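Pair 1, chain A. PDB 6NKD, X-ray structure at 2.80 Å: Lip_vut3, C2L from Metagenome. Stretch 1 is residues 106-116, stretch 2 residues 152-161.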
# COMPACT_ATOMS: atom_id res chain seq x y z
N HIS A 106 -12.09 16.76 23.98
CA HIS A 106 -10.88 15.98 24.24
C HIS A 106 -9.75 16.40 23.31
O HIS A 106 -8.59 16.42 23.72
CB HIS A 106 -11.18 14.49 24.10
CG HIS A 106 -12.04 13.93 25.19
ND1 HIS A 106 -12.49 12.63 25.19
CD2 HIS A 106 -12.54 14.51 26.31
CE1 HIS A 106 -13.23 12.43 26.26
NE2 HIS A 106 -13.27 13.55 26.96
N CYS A 107 -10.08 16.72 22.06
CA CYS A 107 -9.05 17.16 21.12
C CYS A 107 -8.46 18.50 21.54
O CYS A 107 -7.23 18.67 21.55
CB CYS A 107 -9.64 17.26 19.71
SG CYS A 107 -10.16 15.70 18.97
N GLN A 108 -9.31 19.46 21.89
CA GLN A 108 -8.82 20.76 22.33
C GLN A 108 -7.96 20.64 23.59
O GLN A 108 -7.03 21.43 23.79
CB GLN A 108 -10.00 21.71 22.58
CG GLN A 108 -9.73 23.16 22.20
CD GLN A 108 -9.26 23.99 23.38
OE1 GLN A 108 -9.96 24.90 23.84
NE2 GLN A 108 -8.06 23.70 23.87
N LYS A 109 -8.26 19.65 24.44
CA LYS A 109 -7.43 19.40 25.61
C LYS A 109 -6.08 18.80 25.22
O LYS A 109 -5.04 19.18 25.77
CB LYS A 109 -8.17 18.49 26.58
CG LYS A 109 -7.29 17.79 27.61
CD LYS A 109 -8.07 16.69 28.32
CE LYS A 109 -8.68 15.72 27.31
NZ LYS A 109 -9.56 14.70 27.96
N ASN A 110 -6.08 17.86 24.27
CA ASN A 110 -4.83 17.24 23.84
C ASN A 110 -3.96 18.22 23.07
O ASN A 110 -2.73 18.21 23.20
CB ASN A 110 -5.12 16.00 22.99
CG ASN A 110 -5.85 14.92 23.77
OD1 ASN A 110 -5.74 14.83 24.99
ND2 ASN A 110 -6.61 14.09 23.06
N TYR A 111 -4.58 19.07 22.24
CA TYR A 111 -3.82 20.11 21.54
C TYR A 111 -3.12 21.02 22.54
O TYR A 111 -1.93 21.33 22.38
CB TYR A 111 -4.74 20.91 20.63
CG TYR A 111 -4.90 20.34 19.24
CD1 TYR A 111 -3.89 20.47 18.29
CD2 TYR A 111 -6.07 19.69 18.87
CE1 TYR A 111 -4.04 19.95 17.02
CE2 TYR A 111 -6.22 19.17 17.59
CZ TYR A 111 -5.20 19.30 16.68
OH TYR A 111 -5.35 18.79 15.41
N SER A 112 -3.84 21.47 23.57
CA SER A 112 -3.21 22.26 24.62
C SER A 112 -2.16 21.45 25.37
O SER A 112 -1.18 22.02 25.87
CB SER A 112 -4.27 22.79 25.58
OG SER A 112 -3.68 23.43 26.70
N GLY A 113 -2.35 20.14 25.46
CA GLY A 113 -1.39 19.31 26.17
C GLY A 113 -0.09 19.16 25.41
O GLY A 113 1.00 19.29 25.98
N MSE A 114 -0.17 18.87 24.11
CA MSE A 114 1.02 18.70 23.30
C MSE A 114 1.73 20.03 23.09
O MSE A 114 2.95 20.07 22.94
CB MSE A 114 0.68 18.05 21.95
CG MSE A 114 -0.30 18.83 21.10
SE MSE A 114 -0.96 17.79 19.59
CE MSE A 114 -1.80 16.33 20.56
N LEU A 115 0.97 21.13 23.10
CA LEU A 115 1.58 22.45 23.06
C LEU A 115 2.41 22.70 24.32
O LEU A 115 3.54 23.19 24.24
CB LEU A 115 0.52 23.53 22.90
CG LEU A 115 0.42 24.23 21.54
CD1 LEU A 115 -0.15 23.29 20.49
CD2 LEU A 115 -0.40 25.50 21.64
N GLU A 116 1.86 22.36 25.48
CA GLU A 116 2.58 22.55 26.74
C GLU A 116 3.81 21.65 26.81
O GLU A 116 4.81 22.02 27.45
CB GLU A 116 1.65 22.27 27.92
CG GLU A 116 2.31 22.33 29.29
CD GLU A 116 2.91 23.68 29.60
OE1 GLU A 116 2.42 24.70 29.07
OE2 GLU A 116 3.88 23.74 30.39
N GLY A 152 -17.67 25.09 15.69
CA GLY A 152 -17.49 25.26 17.12
C GLY A 152 -16.13 24.80 17.59
O GLY A 152 -15.52 25.42 18.46
N PHE A 153 -15.64 23.69 17.03
CA PHE A 153 -14.31 23.22 17.38
C PHE A 153 -13.23 24.19 16.91
O PHE A 153 -12.18 24.31 17.55
CB PHE A 153 -14.07 21.83 16.79
CG PHE A 153 -12.65 21.35 16.91
CD1 PHE A 153 -12.20 20.78 18.09
CD2 PHE A 153 -11.77 21.46 15.85
CE1 PHE A 153 -10.89 20.34 18.21
CE2 PHE A 153 -10.46 21.02 15.96
CZ PHE A 153 -10.03 20.46 17.14
N ASN A 154 -13.48 24.91 15.81
CA ASN A 154 -12.46 25.80 15.26
C ASN A 154 -12.36 27.10 16.04
O ASN A 154 -11.25 27.62 16.23
CB ASN A 154 -12.75 26.07 13.78
CG ASN A 154 -12.39 24.89 12.89
OD1 ASN A 154 -11.95 23.84 13.37
ND2 ASN A 154 -12.58 25.06 11.59
N ARG A 155 -13.49 27.65 16.49
CA ARG A 155 -13.42 28.87 17.29
C ARG A 155 -12.83 28.60 18.67
O ARG A 155 -12.14 29.46 19.23
CB ARG A 155 -14.81 29.51 17.41
CG ARG A 155 -15.86 28.67 18.12
CD ARG A 155 -17.18 29.41 18.23
NE ARG A 155 -18.21 28.60 18.87
CZ ARG A 155 -18.49 28.64 20.17
NH1 ARG A 155 -17.82 29.46 20.98
NH2 ARG A 155 -19.44 27.86 20.67
N HIS A 156 -13.09 27.41 19.23
CA HIS A 156 -12.43 27.02 20.47
C HIS A 156 -10.97 26.68 20.25
O HIS A 156 -10.17 26.76 21.19
CB HIS A 156 -13.16 25.83 21.10
CG HIS A 156 -14.52 26.16 21.62
ND1 HIS A 156 -15.54 25.23 21.70
CD2 HIS A 156 -15.04 27.31 22.12
CE1 HIS A 156 -16.62 25.79 22.21
NE2 HIS A 156 -16.34 27.06 22.47
N LEU A 157 -10.59 26.30 19.03
CA LEU A 157 -9.19 26.00 18.73
C LEU A 157 -8.37 27.26 18.55
O LEU A 157 -7.17 27.26 18.83
CB LEU A 157 -9.10 25.11 17.49
CG LEU A 157 -7.73 24.52 17.16
CD1 LEU A 157 -7.30 23.51 18.21
CD2 LEU A 157 -7.72 23.89 15.77
N LYS A 158 -9.00 28.35 18.09
CA LYS A 158 -8.29 29.61 17.91
C LYS A 158 -7.86 30.22 19.23
O LYS A 158 -7.03 31.15 19.22
CB LYS A 158 -9.17 30.60 17.13
CG LYS A 158 -8.40 31.72 16.45
CD LYS A 158 -9.34 32.75 15.84
CE LYS A 158 -8.57 33.91 15.23
NZ LYS A 158 -9.47 35.00 14.77
N GLN A 159 -8.38 29.74 20.36
CA GLN A 159 -7.94 30.23 21.66
C GLN A 159 -6.46 29.93 21.89
O GLN A 159 -5.80 30.64 22.65
CB GLN A 159 -8.78 29.60 22.77
CG GLN A 159 -10.28 29.81 22.62
CD GLN A 159 -10.74 31.15 23.17
OE1 GLN A 159 -11.30 31.97 22.44
NE2 GLN A 159 -10.52 31.37 24.46
N LEU A 160 -5.94 28.89 21.25
CA LEU A 160 -4.56 28.46 21.46
C LEU A 160 -3.55 29.29 20.68
O LEU A 160 -2.34 29.10 20.87
CB LEU A 160 -4.40 26.99 21.06
CG LEU A 160 -5.04 25.89 21.93
CD1 LEU A 160 -6.55 25.82 21.73
CD2 LEU A 160 -4.40 24.54 21.64
N GLU A 161 -4.00 30.22 19.83
CA GLU A 161 -3.07 30.97 19.00
C GLU A 161 -2.32 32.01 19.82
O GLU A 161 -2.92 32.73 20.62
CB GLU A 161 -3.82 31.65 17.85
CG GLU A 161 -2.92 32.52 16.97
CD GLU A 161 -3.62 33.02 15.72
OE1 GLU A 161 -4.15 34.15 15.75
OE2 GLU A 161 -3.63 32.29 14.71

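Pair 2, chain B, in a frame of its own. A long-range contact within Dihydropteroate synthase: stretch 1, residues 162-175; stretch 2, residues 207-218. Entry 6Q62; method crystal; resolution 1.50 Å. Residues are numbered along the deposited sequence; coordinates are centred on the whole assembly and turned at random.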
# COMPACT_ATOMS: atom_id res chain seq x y z
N VAL B 162 -24.79 -8.01 6.02
CA VAL B 162 -23.66 -7.91 6.97
C VAL B 162 -23.41 -6.45 7.44
O VAL B 162 -23.17 -6.25 8.62
CB VAL B 162 -22.37 -8.60 6.46
CG1 VAL B 162 -21.68 -7.80 5.33
CG2 VAL B 162 -21.39 -8.85 7.61
N VAL B 163 -23.48 -5.46 6.54
CA VAL B 163 -23.22 -4.05 6.90
C VAL B 163 -24.26 -3.54 7.88
O VAL B 163 -23.92 -2.88 8.88
CB VAL B 163 -23.13 -3.15 5.62
CG1 VAL B 163 -23.08 -1.66 5.98
CG2 VAL B 163 -21.92 -3.53 4.79
N ALA B 164 -25.55 -3.82 7.58
CA ALA B 164 -26.63 -3.36 8.43
C ALA B 164 -26.60 -4.08 9.79
O ALA B 164 -26.82 -3.44 10.81
CB ALA B 164 -27.97 -3.57 7.75
N GLU B 165 -26.29 -5.38 9.79
CA GLU B 165 -26.22 -6.20 11.01
C GLU B 165 -25.07 -5.75 11.93
O GLU B 165 -25.28 -5.60 13.13
CB GLU B 165 -26.15 -7.69 10.67
CG GLU B 165 -27.52 -8.21 10.26
CD GLU B 165 -27.58 -9.59 9.66
OE1 GLU B 165 -27.13 -10.56 10.32
OE2 GLU B 165 -28.11 -9.72 8.53
N VAL B 166 -23.87 -5.53 11.35
CA VAL B 166 -22.73 -5.02 12.12
C VAL B 166 -23.04 -3.64 12.67
O VAL B 166 -22.81 -3.41 13.86
CB VAL B 166 -21.39 -5.07 11.33
CG1 VAL B 166 -20.29 -4.28 12.05
CG2 VAL B 166 -20.94 -6.50 11.09
N HIS B 167 -23.61 -2.73 11.85
CA HIS B 167 -24.00 -1.38 12.29
C HIS B 167 -24.97 -1.47 13.47
O HIS B 167 -24.78 -0.79 14.46
CB HIS B 167 -24.66 -0.60 11.11
CG HIS B 167 -25.03 0.82 11.40
ND1 HIS B 167 -26.22 1.15 12.03
CD2 HIS B 167 -24.41 1.97 11.03
CE1 HIS B 167 -26.26 2.47 12.07
NE2 HIS B 167 -25.20 3.01 11.48
N ARG B 168 -26.01 -2.30 13.34
CA ARG B 168 -27.05 -2.47 14.36
C ARG B 168 -26.42 -2.96 15.67
O ARG B 168 -26.70 -2.39 16.72
CB ARG B 168 -28.12 -3.47 13.87
CG ARG B 168 -29.29 -3.67 14.83
CD ARG B 168 -30.38 -4.51 14.20
NE ARG B 168 -30.10 -5.95 14.28
CZ ARG B 168 -30.25 -6.81 13.27
NH1 ARG B 168 -30.64 -6.39 12.08
NH2 ARG B 168 -29.97 -8.10 13.44
N PHE B 169 -25.53 -3.98 15.59
CA PHE B 169 -24.84 -4.50 16.77
C PHE B 169 -24.02 -3.40 17.48
O PHE B 169 -24.07 -3.29 18.69
CB PHE B 169 -23.95 -5.69 16.40
CG PHE B 169 -23.12 -6.23 17.55
CD1 PHE B 169 -23.63 -7.20 18.40
CD2 PHE B 169 -21.83 -5.75 17.78
CE1 PHE B 169 -22.84 -7.73 19.44
CE2 PHE B 169 -21.04 -6.29 18.81
CZ PHE B 169 -21.56 -7.27 19.64
N LEU B 170 -23.25 -2.61 16.71
CA LEU B 170 -22.41 -1.55 17.30
C LEU B 170 -23.21 -0.43 17.93
O LEU B 170 -22.81 0.07 18.97
CB LEU B 170 -21.39 -1.04 16.28
CG LEU B 170 -20.38 -2.15 15.88
CD1 LEU B 170 -19.53 -1.72 14.69
CD2 LEU B 170 -19.50 -2.58 17.07
N VAL B 171 -24.38 -0.06 17.34
CA VAL B 171 -25.28 0.94 17.93
C VAL B 171 -25.73 0.39 19.32
O VAL B 171 -25.63 1.09 20.33
CB VAL B 171 -26.48 1.21 16.99
CG1 VAL B 171 -27.63 1.89 17.72
CG2 VAL B 171 -26.05 2.04 15.79
N GLU B 172 -26.18 -0.88 19.36
CA GLU B 172 -26.60 -1.58 20.60
C GLU B 172 -25.50 -1.59 21.67
O GLU B 172 -25.78 -1.31 22.83
CB GLU B 172 -27.01 -3.01 20.30
CG GLU B 172 -28.35 -3.10 19.59
CD GLU B 172 -28.70 -4.42 18.94
OE1 GLU B 172 -27.89 -5.38 19.02
OE2 GLU B 172 -29.78 -4.49 18.32
N ARG B 173 -24.25 -1.86 21.28
CA ARG B 173 -23.16 -1.90 22.25
C ARG B 173 -22.74 -0.51 22.72
O ARG B 173 -22.41 -0.36 23.90
CB ARG B 173 -21.95 -2.71 21.73
CG ARG B 173 -22.28 -4.15 21.36
CD ARG B 173 -23.04 -4.91 22.46
NE ARG B 173 -22.32 -4.90 23.75
CZ ARG B 173 -22.91 -5.07 24.93
NH1 ARG B 173 -22.19 -5.06 26.04
NH2 ARG B 173 -24.22 -5.26 25.00
N ILE B 174 -22.79 0.51 21.83
CA ILE B 174 -22.50 1.90 22.24
C ILE B 174 -23.54 2.27 23.32
O ILE B 174 -23.19 2.85 24.35
CB ILE B 174 -22.58 2.90 21.03
CG1 ILE B 174 -21.36 2.69 20.07
CG2 ILE B 174 -22.60 4.39 21.52
CD1 ILE B 174 -21.59 3.30 18.66
N PHE B 175 -24.82 1.98 23.06
CA PHE B 175 -25.94 2.28 23.96
C PHE B 175 -25.75 1.57 25.31
O PHE B 175 -25.85 2.23 26.34
CB PHE B 175 -27.27 1.93 23.26
CG PHE B 175 -28.51 2.19 24.07
CD1 PHE B 175 -29.04 3.48 24.17
CD2 PHE B 175 -29.13 1.17 24.78
CE1 PHE B 175 -30.18 3.72 24.95
CE2 PHE B 175 -30.28 1.40 25.54
CZ PHE B 175 -30.81 2.68 25.60
N ALA B 207 -15.70 -1.75 2.04
CA ALA B 207 -16.23 -0.84 1.02
C ALA B 207 -17.25 0.14 1.65
O ALA B 207 -17.24 1.31 1.30
CB ALA B 207 -16.87 -1.63 -0.11
N HIS B 208 -18.08 -0.35 2.59
CA HIS B 208 -19.11 0.45 3.26
C HIS B 208 -18.70 0.99 4.62
O HIS B 208 -19.56 1.45 5.38
CB HIS B 208 -20.42 -0.35 3.37
CG HIS B 208 -21.04 -0.66 2.05
ND1 HIS B 208 -20.93 -1.90 1.49
CD2 HIS B 208 -21.76 0.14 1.22
CE1 HIS B 208 -21.62 -1.85 0.37
NE2 HIS B 208 -22.11 -0.64 0.15
N LEU B 209 -17.39 1.01 4.92
CA LEU B 209 -16.87 1.54 6.18
C LEU B 209 -17.34 2.99 6.48
O LEU B 209 -17.60 3.28 7.65
CB LEU B 209 -15.34 1.43 6.23
CG LEU B 209 -14.72 1.37 7.63
CD1 LEU B 209 -15.17 0.11 8.39
CD2 LEU B 209 -13.21 1.37 7.55
N PRO B 210 -17.50 3.91 5.50
CA PRO B 210 -17.97 5.26 5.86
C PRO B 210 -19.30 5.27 6.61
O PRO B 210 -19.50 6.15 7.44
CB PRO B 210 -18.07 5.96 4.50
CG PRO B 210 -17.07 5.26 3.65
CD PRO B 210 -17.22 3.83 4.05
N ARG B 211 -20.19 4.28 6.37
CA ARG B 211 -21.49 4.16 7.03
C ARG B 211 -21.34 3.94 8.54
O ARG B 211 -22.17 4.42 9.32
CB ARG B 211 -22.31 3.01 6.40
N LEU B 212 -20.27 3.21 8.95
CA LEU B 212 -20.00 2.96 10.37
C LEU B 212 -19.38 4.18 11.02
O LEU B 212 -19.50 4.34 12.23
CB LEU B 212 -19.03 1.77 10.55
CG LEU B 212 -19.60 0.36 10.39
CD1 LEU B 212 -18.53 -0.66 10.56
CD2 LEU B 212 -20.73 0.11 11.37
N CYS B 213 -18.71 5.03 10.22
CA CYS B 213 -18.04 6.23 10.73
C CYS B 213 -19.02 7.34 11.11
O CYS B 213 -18.62 8.32 11.74
CB CYS B 213 -17.00 6.72 9.73
SG CYS B 213 -15.66 5.53 9.48
N GLU B 214 -20.31 7.16 10.76
CA GLU B 214 -21.39 8.11 11.05
C GLU B 214 -22.02 7.94 12.44
O GLU B 214 -22.99 8.64 12.76
CB GLU B 214 -22.45 8.04 9.93
N LEU B 215 -21.44 7.05 13.29
CA LEU B 215 -21.96 6.79 14.65
C LEU B 215 -21.35 7.71 15.71
O LEU B 215 -21.64 7.55 16.90
CB LEU B 215 -21.82 5.30 15.02
CG LEU B 215 -22.58 4.31 14.13
CD1 LEU B 215 -22.41 2.86 14.60
CD2 LEU B 215 -24.07 4.66 14.05
N GLY B 216 -20.55 8.67 15.27
CA GLY B 216 -19.93 9.67 16.14
C GLY B 216 -18.80 9.17 17.01
O GLY B 216 -18.37 9.87 17.94
N VAL B 217 -18.30 7.96 16.71
CA VAL B 217 -17.21 7.37 17.49
C VAL B 217 -16.08 6.91 16.56
O VAL B 217 -16.36 6.43 15.46
CB VAL B 217 -17.68 6.24 18.48
CG1 VAL B 217 -18.68 6.77 19.52
CG2 VAL B 217 -18.27 5.07 17.73
N PRO B 218 -14.80 7.06 16.97
CA PRO B 218 -13.69 6.58 16.11
C PRO B 218 -13.81 5.10 15.77
O PRO B 218 -14.27 4.29 16.60
CB PRO B 218 -12.45 6.82 16.95
CG PRO B 218 -12.86 7.79 18.00
CD PRO B 218 -14.30 7.60 18.25

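In both pairs a regular helix, stretch 1, lies beside a segment that coils helically and then loosens. The backbones superpose with an RMSD of 0.5 Å over 14 central residues. In pair 1 the second segment is a helix passing into a 3-10 segment, and the two helix axes run at 26° to each other, 10.4 Å apart at closest approach; in pair 2 it is a short, weakly bonded helix about residues 209-212. The register agrees: Gln A108 sits nearest Leu A157, as His B167 sits nearest Leu B212. Neither interface contains a clear hydrogen bond among the modelled atoms, and the contacts described here are chiefly apolar.

Both pairs place a leucine at one position of the second segment, Leu A160 matching Leu B215. Each points its CA-to-CB bond toward the helix and has chi1 in the m well, and each has the largest covered area of its pair. A branched, flexible apolar side chain suits such a place because its branches can touch residues on successive turns of the helix. Leu A160 CD2 lies 3.8 Å from Tyr A111 CB and 4.1 Å from Leu A115 CD2. Leu B215 CD2 lies 3.7 Å from Val B171 CG2, and its CB is 4.2 Å from the CD1 of Ile B174, the match of Leu A115. Within pair 2, Ile B174 CD1 also lies 3.9 Å from Val B217 CG2.

The second leucine, Leu A157 matching Leu B212, faces different partners. In pair 1 the flat ring of Tyr A111 offers a face to Leu A157 CD1, which lies 4.1 Å from Tyr A111 CD2; the ring also brings CE2 within 4.0 Å of Phe A153 CZ. Its hydroxyl is satisfied elsewhere in the structure, which helps a tyrosine remain buried. Pair 2 places Leu B170 here, a smaller aliphatic residue whose CD1 is 4.0 Å from Leu B212 CD2. Phe A153 has no matched residue in pair 2; its CE1 packs 3.6 Å from Cys A107 CB. Val B166, which matches Cys A107, instead meets Leu B212, CG1 to CD1 at 4.3 Å.

Gln A108 and His B167 show how polar residues can serve the same packing. Both start sideways and bring their ends nearer the other segment. Gln A108 uses its length to lie along Leu A160. His B167 uses a ring: Leu B215 CD1 lies over one face, while Arg B211 O approaches the edge, 3.7 Å from His B167 CD2. Thus a long chain and a flat ring cover matching leucines.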